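Local coordinates for endoglucanase (Thermotoga maritima, PDB 1VHO), which probably acts as an M42-family aminopeptidase that uses two divalent metal cations per subunit, at residues A[174-179]-A[224-229]. Numbering follows the deposited sequence.
Sequences RASCGV and IVMDVT
S176 and the selenomethionine M226 meet where helix 174-179 packs against strand 224-229, and their CA atoms, 6.0 Å apart, are the nearest CA pair across the two segments. Followed outward, the M226 side chain leaves the strand toward the helix and at once meets the serine: its CB lies 3.6 Å from S176 CB and 3.5 Å from S176 OG. CG stands beside the backbone N (chi1 -61°) and still touches S176 CB, at 4.2 Å. A bend at chi2 carries SE to V179 CG1, 4.0 Å away and one helical turn further on, and a second bend at chi3 turns the terminal CE. The two apolar side chains cross obliquely, and L323 of helix 317-333 touches both.

The small S176 side chain fits the close spacing of helix and strand, whose axes are 8.0 Å apart and run at 138° to one another. Chi1 of -65° puts OG anti to the carbonyl carbon, where it faces M226 CB and a water that bridges the segments, 2.8 Å from S176 OG and donating to D227 O at 2.9 Å. The bridge thus gives a polar partner to both oxygens inside an otherwise apolar, buried interface. V228 also points toward the helix, with its CG1 approaching S176 OG, whereas D227 points away, its OD1 accepting a weak bond from V228 N and forming a salt bridge with R281.

Strand 222-229 lies inside the mixed sheet, between strands 61-67 and 297-304, and helix 171-187 packs on one face of it. A helix packed on a mixed sheet in this way is characteristic of the alpha/beta core of the zinc exopeptidases, to which M42 aminopeptidases belong, and D227, a predicted ligand of the first zinc, sits near the C-terminal end of the strand.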
loop_
_atom_site.group_PDB
_atom_site.type_symbol
_atom_site.label_atom_id
_atom_site.label_comp_id
_atom_site.label_asym_id
_atom_site.label_seq_id
_atom_site.Cartn_x
_atom_site.Cartn_y
_atom_site.Cartn_z
ATOM N N ARG A 174 0.410 -2.362 0.745
ATOM C CA ARG A 174 -0.331 -3.638 0.656
ATOM C C ARG A 174 -1.076 -4.015 1.947
ATOM O O ARG A 174 -2.150 -4.636 1.863
ATOM C CB ARG A 174 0.533 -4.762 0.151
ATOM C CG ARG A 174 1.183 -4.554 -1.240
ATOM C CD ARG A 174 0.165 -4.652 -2.395
ATOM N NE ARG A 174 0.780 -3.986 -3.552
ATOM C CZ ARG A 174 1.841 -4.381 -4.235
ATOM N NH1 ARG A 174 2.485 -5.522 -3.963
ATOM N NH2 ARG A 174 2.316 -3.521 -5.176
ATOM N N ALA A 175 -0.584 -3.591 3.111
ATOM C CA ALA A 175 -1.344 -3.920 4.342
ATOM C C ALA A 175 -2.673 -3.184 4.297
ATOM O O ALA A 175 -3.695 -3.777 4.670
ATOM C CB ALA A 175 -0.562 -3.490 5.583
ATOM N N SER A 176 -2.704 -1.951 3.781
ATOM C CA SER A 176 -3.937 -1.186 3.666
ATOM C C SER A 176 -4.901 -1.795 2.643
ATOM O O SER A 176 -6.128 -1.789 2.835
ATOM C CB SER A 176 -3.622 0.264 3.261
ATOM O OG SER A 176 -2.871 0.911 4.322
ATOM N N CYS A 177 -4.359 -2.320 1.545
ATOM C CA CYS A 177 -5.157 -3.028 0.558
ATOM C C CYS A 177 -5.808 -4.226 1.302
ATOM O O CYS A 177 -7.004 -4.428 1.094
ATOM C CB CYS A 177 -4.276 -3.621 -0.594
ATOM S SG CYS A 177 -3.687 -2.232 -1.658
ATOM N N GLY A 178 -5.078 -4.930 2.109
ATOM C CA GLY A 178 -5.555 -6.088 2.887
ATOM C C GLY A 178 -6.722 -5.629 3.816
ATOM O O GLY A 178 -7.742 -6.299 3.919
ATOM N N VAL A 179 -6.555 -4.488 4.483
ATOM C CA VAL A 179 -7.637 -3.988 5.366
ATOM C C VAL A 179 -8.923 -3.799 4.553
ATOM O O VAL A 179 -10.011 -4.260 4.909
ATOM C CB VAL A 179 -7.290 -2.583 5.933
ATOM C CG1 VAL A 179 -8.561 -1.990 6.645
ATOM C CG2 VAL A 179 -6.125 -2.608 6.884
ATOM N N ILE A 224 -12.471 7.778 4.626
ATOM C CA ILE A 224 -11.440 7.316 5.573
ATOM C C ILE A 224 -10.236 6.906 4.692
ATOM O O ILE A 224 -10.377 6.021 3.857
ATOM C CB ILE A 224 -11.928 6.197 6.472
ATOM C CG1 ILE A 224 -13.275 6.602 7.165
ATOM C CG2 ILE A 224 -10.856 5.874 7.521
ATOM C CD1 ILE A 224 -13.659 5.561 8.266
ATOM N N VAL A 225 -9.117 7.573 4.875
ATOM C CA VAL A 225 -7.915 7.305 4.081
ATOM C C VAL A 225 -7.007 6.396 4.897
ATOM O O VAL A 225 -6.758 6.677 6.055
ATOM C CB VAL A 225 -7.152 8.604 3.732
ATOM C CG1 VAL A 225 -5.789 8.341 3.129
ATOM C CG2 VAL A 225 -7.999 9.472 2.809
HETATM N N MSE A 226 -6.472 5.358 4.250
HETATM C CA MSE A 226 -5.608 4.426 4.954
HETATM C C MSE A 226 -4.144 4.852 4.791
HETATM O O MSE A 226 -3.752 5.222 3.680
HETATM C CB MSE A 226 -5.708 3.043 4.280
HETATM C CG MSE A 226 -7.059 2.383 4.257
HETATM SE SE MSE A 226 -7.528 1.805 6.025
HETATM C CE MSE A 226 -8.492 3.346 6.629
ATOM N N ASP A 227 -3.351 4.557 5.803
ATOM C CA ASP A 227 -1.921 4.837 5.688
ATOM C C ASP A 227 -1.225 3.873 6.654
ATOM O O ASP A 227 -1.877 2.968 7.193
ATOM C CB ASP A 227 -1.611 6.287 6.054
ATOM C CG ASP A 227 -0.373 6.834 5.358
ATOM O OD1 ASP A 227 0.497 6.073 4.874
ATOM O OD2 ASP A 227 -0.252 8.074 5.274
ATOM N N VAL A 228 0.079 4.010 6.784
ATOM C CA VAL A 228 0.827 3.193 7.738
ATOM C C VAL A 228 1.690 4.167 8.566
ATOM O O VAL A 228 1.944 5.285 8.085
ATOM C CB VAL A 228 1.750 2.135 7.109
ATOM C CG1 VAL A 228 0.894 1.008 6.465
ATOM C CG2 VAL A 228 2.612 2.800 6.044
ATOM N N THR A 229 2.079 3.724 9.751
ATOM C CA THR A 229 2.938 4.612 10.566
ATOM C C THR A 229 3.743 3.794 11.548
ATOM O O THR A 229 3.498 2.628 11.821
ATOM C CB THR A 229 2.005 5.550 11.390
ATOM O OG1 THR A 229 2.760 6.623 11.965
ATOM C CG2 THR A 229 1.350 4.782 12.546
HETATM O O HOH W 1 -4.168 1.297 6.734
#